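Local coordinates for lysozyme, putative (Bacillus anthracis, PDB 2WAG), which probably cleaves the beta-1,4-linked glycan strands of bacterial cell-wall peptidoglycan, acting as a family 25 lysozyme with a TIM-barrel-like catalytic domain, at residues K81-T84 with Q85-F89; E107-A110 with N111-D114; R119-V122 with T123-L126; L126-M129 with I130-E134; E148-D151 with L152-D156. All coordinates share one frame; numbering follows the deposited sequence. Where two conformers were deposited one is given.

Contact 1 of 5, residues K81-T84 with Q85-F89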
loop_
_atom_site.group_PDB
_atom_site.type_symbol
_atom_site.label_atom_id
_atom_site.label_comp_id
_atom_site.label_asym_id
_atom_site.label_seq_id
_atom_site.Cartn_x
_atom_site.Cartn_y
_atom_site.Cartn_z
ATOM N N LYS A 81 1.304 24.902 -10.736
ATOM C CA LYS A 81 2.191 24.948 -11.898
ATOM C C LYS A 81 3.510 24.227 -11.664
ATOM O O LYS A 81 4.032 24.205 -10.553
ATOM C CB LYS A 81 2.456 26.396 -12.304
ATOM C CG LYS A 81 1.240 27.106 -12.904
ATOM C CD LYS A 81 1.615 28.489 -13.407
ATOM C CE LYS A 81 2.399 29.247 -12.345
ATOM N NZ LYS A 81 1.569 29.765 -11.221
ATOM N N GLY A 82 4.051 23.682 -12.743
ATOM C CA GLY A 82 5.355 23.020 -12.681
ATOM C C GLY A 82 6.424 23.972 -12.195
ATOM O O GLY A 82 7.307 23.603 -11.438
ATOM N N GLU A 83 6.361 25.231 -12.631
ATOM C CA GLU A 83 7.410 26.161 -12.260
ATOM C C GLU A 83 7.463 26.365 -10.751
ATOM O O GLU A 83 8.524 26.382 -10.153
ATOM C CB GLU A 83 7.210 27.515 -12.976
ATOM C CG GLU A 83 8.235 28.549 -12.532
ATOM C CD GLU A 83 7.943 29.946 -13.045
ATOM O OE1 GLU A 83 6.797 30.430 -12.884
ATOM O OE2 GLU A 83 8.880 30.555 -13.593
ATOM N N THR A 84 6.293 26.518 -10.124
ATOM C CA THR A 84 6.220 26.713 -8.691
ATOM C C THR A 84 6.636 25.455 -7.915
ATOM O O THR A 84 7.290 25.529 -6.888
ATOM C CB THR A 84 4.814 27.187 -8.294
ATOM O OG1 THR A 84 3.829 26.279 -8.806
ATOM C CG2 THR A 84 4.572 28.507 -8.931
ATOM N N GLN A 85 6.258 24.294 -8.445
ATOM C CA GLN A 85 6.678 23.040 -7.815
ATOM C C GLN A 85 8.197 22.858 -7.893
ATOM O O GLN A 85 8.809 22.453 -6.917
ATOM C CB GLN A 85 5.941 21.873 -8.453
ATOM C CG GLN A 85 4.446 21.903 -8.146
ATOM C CD GLN A 85 3.761 20.640 -8.544
ATOM O OE1 GLN A 85 4.005 19.583 -7.957
ATOM N NE2 GLN A 85 2.907 20.714 -9.560
ATOM N N ALA A 86 8.803 23.180 -9.050
ATOM C CA ALA A 86 10.259 23.098 -9.175
ATOM C C ALA A 86 10.948 24.061 -8.210
ATOM O O ALA A 86 11.951 23.731 -7.582
ATOM C CB ALA A 86 10.690 23.416 -10.596
ATOM N N GLU A 87 10.408 25.280 -8.125
ATOM C CA GLU A 87 10.980 26.267 -7.223
ATOM C C GLU A 87 10.925 25.794 -5.778
ATOM O O GLU A 87 11.850 26.029 -4.991
ATOM C CB GLU A 87 10.248 27.617 -7.368
ATOM C CG GLU A 87 10.569 28.340 -8.685
ATOM C CD GLU A 87 9.610 29.473 -9.054
ATOM O OE1 GLU A 87 8.459 29.539 -8.564
ATOM O OE2 GLU A 87 10.013 30.307 -9.895
ATOM N N GLN A 88 9.869 25.067 -5.439
ATOM C CA GLN A 88 9.762 24.543 -4.099
ATOM C C GLN A 88 10.781 23.434 -3.788
ATOM O O GLN A 88 11.433 23.443 -2.746
ATOM C CB GLN A 88 8.329 24.119 -3.870
ATOM C CG GLN A 88 7.582 25.243 -3.179
ATOM C CD GLN A 88 8.061 25.438 -1.744
ATOM O OE1 GLN A 88 8.694 26.442 -1.403
ATOM N NE2 GLN A 88 7.767 24.458 -0.909
ATOM N N PHE A 89 10.944 22.489 -4.710
ATOM C CA PHE A 89 11.972 21.476 -4.506
ATOM C C PHE A 89 13.353 22.148 -4.401
ATOM O O PHE A 89 14.133 21.844 -3.509
ATOM C CB PHE A 89 11.905 20.483 -5.660
ATOM C CG PHE A 89 12.862 19.319 -5.545
ATOM C CD1 PHE A 89 12.490 18.158 -4.861
ATOM C CD2 PHE A 89 14.118 19.362 -6.141
ATOM C CE1 PHE A 89 13.351 17.066 -4.800
ATOM C CE2 PHE A 89 14.995 18.277 -6.064
ATOM C CZ PHE A 89 14.594 17.117 -5.412
#
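The first turns of helix 82-92, the helix of the beta-alpha-beta unit that joins strand 69-75 to strand 103-106, are wound here, with Lys81 at the N-cap position. The carbonyl of Lys81 starts the bonding pattern: Gln85 N reaches Lys81 O at 3.1 Å. Thr84 OG1 meets the same oxygen at 2.7 Å, at a C=O...O angle of 122° and somewhat out of the carbonyl plane. That second grip belongs to one of two deposited conformers and is correspondingly doubtful. In this conformer OG1 sits between the backbone N and the carbonyl carbon (chi1 54°), which turns it back toward the helix start, where Ser49 OG is a further partner. One residue on, Ala86 N bonds to Gly82 O at 2.8 Å. The Gln85 side chain, extended beyond CG, lays its CG 3.4 Å from Lys81 O; its amide is held by the preceding loop, OE1 by Ser77 N and NE2 on Ser80 O. Along the outer flank Glu87 folds back over the preceding turn, its CG 3.2 Å from Glu83 O. The carboxylates of Glu83 and Glu87 end up nearly parallel, their planes 14° apart, with OE2 of Glu83 3.9 Å from OE2 of Glu87. Glu125 of helix 119-137 accepts a hydrogen bond from Gly82 N. With two acidic groups so close and no opposite charge between them within these segments, some mutual repulsion is likely; their place near the N-terminal end of the helix should partly offset it through the helix dipole.

Contact 2 of 5, residues E107-A110 with N111-D114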
loop_
_atom_site.group_PDB
_atom_site.type_symbol
_atom_site.label_atom_id
_atom_site.label_comp_id
_atom_site.label_asym_id
_atom_site.label_seq_id
_atom_site.Cartn_x
_atom_site.Cartn_y
_atom_site.Cartn_z
ATOM N N GLU A 107 1.822 10.138 -9.408
ATOM C CA GLU A 107 0.892 9.036 -9.115
ATOM C C GLU A 107 -0.411 9.617 -8.604
ATOM O O GLU A 107 -0.481 10.793 -8.235
ATOM C CB GLU A 107 1.470 8.048 -8.089
ATOM C CG GLU A 107 1.698 8.621 -6.716
ATOM C CD GLU A 107 2.412 7.623 -5.838
ATOM O OE1 GLU A 107 1.758 6.646 -5.384
ATOM O OE2 GLU A 107 3.632 7.779 -5.606
ATOM N N PHE A 108 -1.444 8.787 -8.573
ATOM C CA PHE A 108 -2.708 9.262 -8.033
ATOM C C PHE A 108 -2.705 9.401 -6.514
ATOM O O PHE A 108 -1.998 8.674 -5.808
ATOM C CB PHE A 108 -3.862 8.389 -8.496
ATOM C CG PHE A 108 -4.114 8.500 -9.959
ATOM C CD1 PHE A 108 -4.614 9.684 -10.474
ATOM C CD2 PHE A 108 -3.828 7.466 -10.823
ATOM C CE1 PHE A 108 -4.834 9.835 -11.822
ATOM C CE2 PHE A 108 -4.045 7.615 -12.200
ATOM C CZ PHE A 108 -4.564 8.811 -12.689
ATOM N N TYR A 109 -3.504 10.349 -6.035
ATOM C CA TYR A 109 -3.656 10.619 -4.616
ATOM C C TYR A 109 -5.013 11.276 -4.400
ATOM O O TYR A 109 -5.702 11.615 -5.362
ATOM C CB TYR A 109 -2.540 11.542 -4.124
ATOM C CG TYR A 109 -2.494 12.875 -4.836
ATOM C CD1 TYR A 109 -3.169 13.979 -4.330
ATOM C CD2 TYR A 109 -1.778 13.031 -6.015
ATOM C CE1 TYR A 109 -3.129 15.199 -4.978
ATOM C CE2 TYR A 109 -1.732 14.248 -6.669
ATOM C CZ TYR A 109 -2.409 15.328 -6.147
ATOM O OH TYR A 109 -2.366 16.540 -6.797
ATOM N N ALA A 110 -5.397 11.455 -3.141
ATOM C CA ALA A 110 -6.681 12.070 -2.825
ATOM C C ALA A 110 -7.795 11.498 -3.698
ATOM O O ALA A 110 -8.000 10.284 -3.741
ATOM C CB ALA A 110 -6.599 13.578 -2.985
ATOM N N ASN A 111 -8.513 12.376 -4.393
ATOM C CA ASN A 111 -9.629 11.958 -5.237
ATOM C C ASN A 111 -9.315 12.032 -6.730
ATOM O O ASN A 111 -10.209 11.909 -7.568
ATOM C CB ASN A 111 -10.875 12.789 -4.924
ATOM C CG ASN A 111 -11.380 12.574 -3.511
ATOM O OD1 ASN A 111 -11.766 13.522 -2.828
ATOM N ND2 ASN A 111 -11.384 11.321 -3.067
ATOM N N LYS A 112 -8.048 12.265 -7.063
ATOM C CA LYS A 112 -7.684 12.646 -8.424
ATOM C C LYS A 112 -7.999 11.560 -9.456
ATOM O O LYS A 112 -8.249 11.850 -10.629
ATOM C CB LYS A 112 -6.212 13.078 -8.500
ATOM C CG LYS A 112 -5.819 14.177 -7.511
ATOM C CD LYS A 112 -6.379 15.556 -7.865
ATOM C CE LYS A 112 -6.375 15.864 -9.355
ATOM N NZ LYS A 112 -6.931 17.220 -9.601
ATOM N N LYS A 113 -8.011 10.296 -9.038
ATOM C CA LYS A 113 -8.303 9.232 -9.972
ATOM C C LYS A 113 -9.796 9.161 -10.356
ATOM O O LYS A 113 -10.134 8.561 -11.367
ATOM C CB LYS A 113 -7.772 7.875 -9.478
ATOM C CG LYS A 113 -7.861 6.781 -10.534
ATOM C CD LYS A 113 -7.279 5.436 -10.091
ATOM C CE LYS A 113 -7.844 4.302 -10.963
ATOM N NZ LYS A 113 -7.304 2.965 -10.605
ATOM N N ASP A 114 -10.676 9.792 -9.573
ATOM C CA ASP A 114 -12.101 9.865 -9.960
ATOM C C ASP A 114 -12.295 10.693 -11.225
ATOM O O ASP A 114 -13.270 10.520 -11.942
ATOM C CB ASP A 114 -12.950 10.478 -8.839
ATOM C CG ASP A 114 -13.187 9.528 -7.672
ATOM O OD1 ASP A 114 -13.428 8.328 -7.906
ATOM O OD2 ASP A 114 -13.179 10.015 -6.518
HETATM O O HOH W 1 -7.025 9.202 -6.612
#
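Tyr109 O is gripped twice: by Lys112 N at 3.0 Å, nearly in line with the carbonyl (C=O...N angle 162°), and by a water, also at 3.0 Å. The water accepts from Lys113 N at 2.8 Å, bridging the turn to the next residue; its hold on Tyr109 O is contested, since other acceptors compete for its protons. The Tyr109-Lys112 bond closes a type II' beta turn in the loop that leaves the C-terminal end of strand 103-106, the end of the barrel where TIM-barrel enzymes carry their active sites. Ala110 takes the second position with a positive phi of 45°, unfavourable for a residue with a CB; its CB nearly eclipses Asn111 N (2.7 Å). Two lysine chains make CH-pi contacts with aromatic rings. Lys113 crosses the Phe108 ring at about a right angle, its CB over one face toward the rim, 3.7 Å from Phe108 CG, while its ammonium runs on to a salt bridge with Glu148. Lys112, in one of two deposited conformers, runs alongside Tyr109 with CG over a face, 3.9 Å from the ring centroid; its NZ pairs with Asp79. The Tyr109 ring also meets that of His6 of the second subunit, from its tag.

Contact 3 of 5, residues R119-V122 with T123-L126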
loop_
_atom_site.group_PDB
_atom_site.type_symbol
_atom_site.label_atom_id
_atom_site.label_comp_id
_atom_site.label_asym_id
_atom_site.label_seq_id
_atom_site.Cartn_x
_atom_site.Cartn_y
_atom_site.Cartn_z
ATOM N N ARG A 119 -3.721 14.317 -20.107
ATOM C CA ARG A 119 -2.302 14.140 -20.383
ATOM C C ARG A 119 -1.618 15.442 -20.791
ATOM O O ARG A 119 -0.523 15.720 -20.337
ATOM C CB ARG A 119 -2.112 13.077 -21.459
ATOM C CG ARG A 119 -0.658 12.771 -21.776
ATOM C CD ARG A 119 -0.589 11.633 -22.789
ATOM N NE ARG A 119 0.749 11.434 -23.330
ATOM C CZ ARG A 119 1.556 10.407 -23.049
ATOM N NH1 ARG A 119 1.196 9.425 -22.219
ATOM N NH2 ARG A 119 2.726 10.360 -23.645
ATOM N N GLU A 120 -2.267 16.247 -21.635
ATOM C CA GLU A 120 -1.683 17.524 -22.076
ATOM C C GLU A 120 -1.305 18.407 -20.911
ATOM O O GLU A 120 -0.271 19.078 -20.923
ATOM C CB GLU A 120 -2.707 18.307 -22.940
ATOM C CG GLU A 120 -2.322 19.786 -23.269
ATOM C CD GLU A 120 -3.497 20.678 -23.746
ATOM O OE1 GLU A 120 -3.252 21.834 -24.189
ATOM O OE2 GLU A 120 -4.666 20.246 -23.663
ATOM N N ASP A 121 -2.171 18.446 -19.911
ATOM C CA ASP A 121 -1.922 19.319 -18.789
ATOM C C ASP A 121 -0.783 18.818 -17.921
ATOM O O ASP A 121 -0.042 19.604 -17.361
ATOM C CB ASP A 121 -3.194 19.504 -17.963
ATOM C CG ASP A 121 -4.275 20.235 -18.725
ATOM O OD1 ASP A 121 -3.943 21.118 -19.533
ATOM O OD2 ASP A 121 -5.457 19.919 -18.523
ATOM N N VAL A 122 -0.643 17.501 -17.821
ATOM C CA VAL A 122 0.486 16.951 -17.100
ATOM C C VAL A 122 1.783 17.202 -17.886
ATOM O O VAL A 122 2.767 17.630 -17.312
ATOM C CB VAL A 122 0.259 15.460 -16.814
ATOM C CG1 VAL A 122 1.455 14.857 -16.116
ATOM C CG2 VAL A 122 -1.021 15.290 -15.967
ATOM N N THR A 123 1.770 16.968 -19.191
ATOM C CA THR A 123 2.973 17.221 -19.983
ATOM C C THR A 123 3.462 18.658 -19.829
ATOM O O THR A 123 4.644 18.904 -19.685
ATOM C CB THR A 123 2.735 16.875 -21.451
ATOM O OG1 THR A 123 2.394 15.489 -21.564
ATOM C CG2 THR A 123 3.985 17.178 -22.302
ATOM N N LYS A 124 2.538 19.623 -19.855
ATOM C CA LYS A 124 2.969 21.019 -19.753
ATOM C C LYS A 124 3.732 21.266 -18.454
ATOM O O LYS A 124 4.823 21.852 -18.434
ATOM C CB LYS A 124 1.771 21.993 -19.772
ATOM C CG LYS A 124 1.065 22.127 -21.091
ATOM C CD LYS A 124 -0.065 23.172 -20.957
ATOM C CE LYS A 124 -0.979 23.197 -22.143
ATOM N NZ LYS A 124 -1.902 24.371 -22.060
ATOM N N GLU A 125 3.138 20.853 -17.333
ATOM C CA GLU A 125 3.681 21.235 -16.050
ATOM C C GLU A 125 4.879 20.368 -15.664
ATOM O O GLU A 125 5.877 20.861 -15.143
ATOM C CB GLU A 125 2.598 21.184 -14.962
ATOM C CG GLU A 125 1.356 22.024 -15.298
ATOM C CD GLU A 125 1.663 23.472 -15.636
ATOM O OE1 GLU A 125 2.659 24.021 -15.135
ATOM O OE2 GLU A 125 0.843 24.064 -16.390
ATOM N N LEU A 126 4.772 19.066 -15.937
ATOM C CA LEU A 126 5.881 18.177 -15.606
ATOM C C LEU A 126 7.125 18.532 -16.455
ATOM O O LEU A 126 8.256 18.467 -15.977
ATOM C CB LEU A 126 5.460 16.723 -15.814
ATOM C CG LEU A 126 6.398 15.620 -15.339
ATOM C CD1 LEU A 126 6.694 15.791 -13.862
ATOM C CD2 LEU A 126 5.667 14.303 -15.563
HETATM O O HOH W 2 -1.315 22.744 -17.452
#
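Lys124 approaches the Glu120 carboxylate from above its plane, on the OE1 side: Lys124 CE lies 3.3 Å from Glu120 OE1, and Lys124 NZ is farther out at 3.6 Å, a loose salt bridge, with both lysine atoms on the same side of the plane. The two side chains run alongside each other, pointing the same way, Glu120 with CG anti to the backbone N (chi1 170°). A further flat group, the guanidinium of Arg119, is carried away from the turn on an extended chain, and its NH2 bonds to Lys155 O. These residues form the start of helix 119-137, the crossover between strands 103-106 and 142-145, and their backbone bonds follow the i to i+4 pattern: Thr123 N to Arg119 O is 2.9 Å and Leu126 N to Val122 O 2.8 Å, whereas the Glu125 N to Asp121 O bond is longer and weak, at 3.4 Å. A water next to that weak link gives Glu125 OE2 a bond of 2.7 Å and Asp121 O a weak one, the other Glu125 oxygen being engaged by helix 82-92. On the buried flank Val122 CG1 touches Leu126 CD2 at 4.3 Å; Val122 packs on Tyr153, and Leu126 on Ile154, Ile104 and Val106.

Contact 4 of 5, residues L126-M129 with I130-E134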
loop_
_atom_site.group_PDB
_atom_site.type_symbol
_atom_site.label_atom_id
_atom_site.label_comp_id
_atom_site.label_asym_id
_atom_site.label_seq_id
_atom_site.Cartn_x
_atom_site.Cartn_y
_atom_site.Cartn_z
ATOM N N LEU A 126 4.772 19.066 -15.937
ATOM C CA LEU A 126 5.881 18.177 -15.606
ATOM C C LEU A 126 7.125 18.532 -16.455
ATOM O O LEU A 126 8.256 18.467 -15.977
ATOM C CB LEU A 126 5.460 16.723 -15.814
ATOM C CG LEU A 126 6.398 15.620 -15.339
ATOM C CD1 LEU A 126 6.694 15.791 -13.862
ATOM C CD2 LEU A 126 5.667 14.303 -15.563
ATOM N N SER A 127 6.911 18.929 -17.709
ATOM C CA SER A 127 8.057 19.284 -18.553
ATOM C C SER A 127 8.788 20.517 -18.053
ATOM O O SER A 127 10.018 20.586 -18.114
ATOM C CB SER A 127 7.607 19.501 -19.991
ATOM O OG SER A 127 7.111 18.309 -20.559
ATOM N N VAL A 128 8.037 21.502 -17.550
ATOM C CA VAL A 128 8.672 22.653 -16.934
ATOM C C VAL A 128 9.502 22.230 -15.707
ATOM O O VAL A 128 10.637 22.670 -15.521
ATOM C CB VAL A 128 7.648 23.730 -16.540
ATOM C CG1 VAL A 128 8.306 24.780 -15.661
ATOM C CG2 VAL A 128 7.011 24.338 -17.796
ATOM N N MET A 129 8.930 21.372 -14.855
ATOM C CA MET A 129 9.667 20.910 -13.681
ATOM C C MET A 129 10.970 20.219 -14.071
ATOM O O MET A 129 12.019 20.480 -13.477
ATOM C CB MET A 129 8.848 19.900 -12.896
ATOM C CG MET A 129 7.746 20.471 -12.098
ATOM S SD MET A 129 7.256 19.360 -10.751
ATOM C CE MET A 129 8.607 19.383 -9.773
ATOM N N ILE A 130 10.878 19.293 -15.023
ATOM C CA ILE A 130 12.057 18.557 -15.461
ATOM C C ILE A 130 13.126 19.535 -15.969
ATOM O O ILE A 130 14.304 19.434 -15.593
ATOM C CB ILE A 130 11.683 17.557 -16.539
ATOM C CG1 ILE A 130 10.795 16.450 -15.976
ATOM C CG2 ILE A 130 12.965 16.966 -17.197
ATOM C CD1 ILE A 130 9.998 15.730 -17.032
ATOM N N GLU A 131 12.727 20.484 -16.824
ATOM C CA GLU A 131 13.688 21.433 -17.369
ATOM C C GLU A 131 14.398 22.198 -16.250
ATOM O O GLU A 131 15.624 22.360 -16.243
ATOM C CB GLU A 131 12.976 22.411 -18.304
ATOM C CG GLU A 131 13.967 23.379 -18.972
ATOM C CD GLU A 131 13.297 24.368 -19.865
ATOM O OE1 GLU A 131 12.626 23.963 -20.839
ATOM O OE2 GLU A 131 13.487 25.574 -19.619
ATOM N N MET A 132 13.625 22.668 -15.280
ATOM C CA MET A 132 14.208 23.465 -14.214
ATOM C C MET A 132 15.106 22.653 -13.284
ATOM O O MET A 132 16.171 23.132 -12.859
ATOM C CB MET A 132 13.106 24.174 -13.414
ATOM C CG MET A 132 12.351 25.194 -14.270
ATOM S SD MET A 132 11.019 26.006 -13.387
ATOM C CE MET A 132 11.911 26.882 -12.117
ATOM N N LEU A 133 14.695 21.427 -12.946
ATOM C CA LEU A 133 15.519 20.597 -12.068
ATOM C C LEU A 133 16.780 20.110 -12.766
ATOM O O LEU A 133 17.849 20.069 -12.161
ATOM C CB LEU A 133 14.745 19.379 -11.548
ATOM C CG LEU A 133 13.759 19.628 -10.398
ATOM C CD1 LEU A 133 13.171 18.317 -9.880
ATOM C CD2 LEU A 133 14.283 20.471 -9.277
ATOM N N GLU A 134 16.659 19.727 -14.032
ATOM C CA GLU A 134 17.850 19.263 -14.744
ATOM C C GLU A 134 18.874 20.390 -14.846
ATOM O O GLU A 134 20.071 20.160 -14.636
ATOM C CB GLU A 134 17.496 18.663 -16.104
ATOM C CG GLU A 134 18.722 18.061 -16.787
ATOM C CD GLU A 134 18.420 17.144 -17.952
ATOM O OE1 GLU A 134 17.287 17.129 -18.462
ATOM O OE2 GLU A 134 19.361 16.416 -18.358
#
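Ile130 directs CG1 beside its backbone N and extends the chain (chi1 -67°, chi2 159°), which swings CD1 back along the helix to Leu126. Val128 is set the other way, CG1 opposite the backbone N (chi1 169°) and beside the carbonyl carbon, on the side where the Met132 sulfur lies. Both pairs are i to i+4 contacts in the middle of helix 119-137, an outer helix of the barrel. Ile130 CD1 lies 4.0 Å from Leu126 CG, the two chains crossing at a slant, and also 3.4 Å from Leu126 O. Val128 and Met132 instead run side by side in the same direction, with Val128 CG1 3.7 Å from Met132 SD; Met132 is bent at chi3. The backbone bonds are regular, from Ile130 N to Leu126 O through Leu133 N to Met129 O, both 2.9 Å. Two flanks of the helix are packed: Met129, Met132 and Leu133 press on helix 82-92, while Leu126, Met129 and Ile130 meet Ile104 of strand 103-106. Its outer side is more polar: Glu131 is solvent-exposed, and the hydroxyl of Ser127 turns back to Thr123 O. Met132 CG sits 3.3 Å from Val128 O, beyond the oxygen end of the carbonyl that Met132 N also bonds.

Contact 5 of 5, residues E148-D151 with L152-D156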
loop_
_atom_site.group_PDB
_atom_site.type_symbol
_atom_site.label_atom_id
_atom_site.label_comp_id
_atom_site.label_asym_id
_atom_site.label_seq_id
_atom_site.Cartn_x
_atom_site.Cartn_y
_atom_site.Cartn_z
ATOM N N GLU A 148 -0.441 2.679 -13.417
ATOM C CA GLU A 148 -1.555 3.439 -13.985
ATOM C C GLU A 148 -1.127 4.845 -14.403
ATOM O O GLU A 148 -1.521 5.329 -15.477
ATOM C CB GLU A 148 -2.738 3.466 -13.004
ATOM C CG GLU A 148 -3.384 2.085 -12.857
ATOM C CD GLU A 148 -4.590 2.074 -11.978
ATOM O OE1 GLU A 148 -4.656 2.894 -11.035
ATOM O OE2 GLU A 148 -5.480 1.222 -12.226
ATOM N N ALA A 149 -0.330 5.508 -13.568
ATOM C CA ALA A 149 0.142 6.835 -13.926
ATOM C C ALA A 149 1.119 6.771 -15.102
ATOM O O ALA A 149 1.101 7.643 -15.982
ATOM C CB ALA A 149 0.750 7.538 -12.706
ATOM N N TYR A 150 1.972 5.750 -15.126
ATOM C CA TYR A 150 2.878 5.593 -16.239
ATOM C C TYR A 150 2.066 5.447 -17.526
ATOM O O TYR A 150 2.318 6.141 -18.523
ATOM C CB TYR A 150 3.776 4.366 -16.033
ATOM C CG TYR A 150 4.806 4.229 -17.128
ATOM C CD1 TYR A 150 6.033 4.879 -17.019
ATOM C CD2 TYR A 150 4.561 3.480 -18.283
ATOM C CE1 TYR A 150 6.983 4.789 -18.021
ATOM C CE2 TYR A 150 5.514 3.370 -19.289
ATOM C CZ TYR A 150 6.724 4.045 -19.160
ATOM O OH TYR A 150 7.673 3.935 -20.150
ATOM N N ASP A 151 1.086 4.554 -17.527
ATOM C CA ASP A 151 0.362 4.283 -18.771
ATOM C C ASP A 151 -0.401 5.504 -19.277
ATOM O O ASP A 151 -0.528 5.696 -20.483
ATOM C CB ASP A 151 -0.569 3.084 -18.592
ATOM C CG ASP A 151 0.190 1.771 -18.490
ATOM O OD1 ASP A 151 1.412 1.736 -18.767
ATOM O OD2 ASP A 151 -0.466 0.768 -18.145
ATOM N N LEU A 152 -0.868 6.339 -18.355
ATOM C CA LEU A 152 -1.693 7.490 -18.712
ATOM C C LEU A 152 -0.929 8.797 -18.953
ATOM O O LEU A 152 -1.461 9.713 -19.581
ATOM C CB LEU A 152 -2.774 7.714 -17.649
ATOM C CG LEU A 152 -3.991 6.789 -17.715
ATOM C CD1 LEU A 152 -4.777 6.842 -16.414
ATOM C CD2 LEU A 152 -4.878 7.149 -18.897
ATOM N N TYR A 153 0.301 8.920 -18.464
ATOM C CA TYR A 153 1.024 10.140 -18.583
ATOM C C TYR A 153 2.465 10.025 -19.080
ATOM O O TYR A 153 2.965 10.945 -19.586
ATOM C CB TYR A 153 1.012 10.860 -17.261
ATOM C CG TYR A 153 -0.367 11.137 -16.725
ATOM C CD1 TYR A 153 -1.291 11.808 -17.486
ATOM C CD2 TYR A 153 -0.750 10.723 -15.493
ATOM C CE1 TYR A 153 -2.556 12.061 -16.992
ATOM C CE2 TYR A 153 -1.986 10.959 -15.011
ATOM C CZ TYR A 153 -2.881 11.641 -15.756
ATOM O OH TYR A 153 -4.139 11.863 -15.244
ATOM N N ILE A 154 3.140 8.923 -18.782
ATOM C CA ILE A 154 4.583 8.837 -18.979
ATOM C C ILE A 154 4.957 8.002 -20.203
ATOM O O ILE A 154 5.955 8.279 -20.870
ATOM C CB ILE A 154 5.300 8.257 -17.720
ATOM C CG1 ILE A 154 4.852 8.944 -16.410
ATOM C CG2 ILE A 154 6.830 8.253 -17.915
ATOM C CD1 ILE A 154 4.954 10.466 -16.413
ATOM N N LYS A 155 4.167 6.973 -20.475
ATOM C CA LYS A 155 4.381 6.093 -21.615
ATOM C C LYS A 155 4.505 6.905 -22.908
ATOM O O LYS A 155 3.805 7.920 -23.086
ATOM C CB LYS A 155 3.169 5.147 -21.703
ATOM C CG LYS A 155 3.213 4.115 -22.792
ATOM C CD LYS A 155 1.824 3.484 -22.974
ATOM C CE LYS A 155 1.915 2.350 -23.938
ATOM N NZ LYS A 155 0.585 1.712 -24.041
ATOM N N ASP A 156 5.384 6.464 -23.809
ATOM C CA ASP A 156 5.589 7.161 -25.090
ATOM C C ASP A 156 5.929 8.652 -24.879
ATOM O O ASP A 156 5.449 9.534 -25.614
ATOM C CB ASP A 156 4.329 7.044 -25.970
ATOM C CG ASP A 156 3.945 5.612 -26.262
ATOM O OD1 ASP A 156 4.842 4.819 -26.584
ATOM O OD2 ASP A 156 2.728 5.304 -26.199
#
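Tyr150 makes the tight half of this contact. Ile154 CG2 presses on its ring at 3.5 Å from Tyr150 CE1, with the side chains at about a right angle, although Ile154 was deposited in two conformers and this detail rests on one. Lys155 N stands over the centre of one ring face, and Lys155 CB lies 3.8 Å from Tyr150 CE2. With CG anti to the backbone N (chi1 -176°), the ring is carried along the chain toward those residues, and its hydroxyl bonds to Asp176. Tyr150 O, in turn, is gripped by two amides from opposite faces of its plane: Ile154 N at 2.9 Å and Lys155 N at 2.8 Å. The second bond spans five residues, a wider pi-type turn within the last part of helix 147-154 of the barrel, which lies between strands 142-145 and 162-166. Ile154 belongs, with Ala157, to the magnesium site, and the Tyr150 side chain comes within about 3 Å of the magnesium ion. Tyr153 is packed too, with CD2 3.6 Å from Ala149 O and its hydroxyl on Pro117 O. The solvent side is looser. Leu152 is exposed, its CB over one face of the Tyr153 ring and its N bonded to Glu148 O at 3.1 Å, with a donor angle of only 142°. Lys155 stretches out beside Asp151, but the nearest charged atoms, Asp151 OD1 and Lys155 NZ, stay 5.3 Å apart, too far for a salt bridge; Asp151 OD1 bonds to Ser175 instead.

How the contacts relate
Contacts 1, 3 and 4 belong to two neighbouring outer helices of the barrel. Contact 1 meets contact 4 across them, centres about 9 Å apart, with Phe89 CD2 3.3 Å from Leu133 CD2. Contacts 3 and 4 follow each other on helix 119-137 and share Leu126. Contact 5 is tied to contact 3 by Arg119 NH2 to Lys155 O (2.7 Å), close to the magnesium site that includes Ile154. A salt bridge, Lys113 NZ to Glu148 OE1 (2.7 Å), joins contact 5 to contact 2, the loop at the strand ends where the active site is expected. Contacts 1 and 2 do not touch; their nearest atoms are about 7 Å apart.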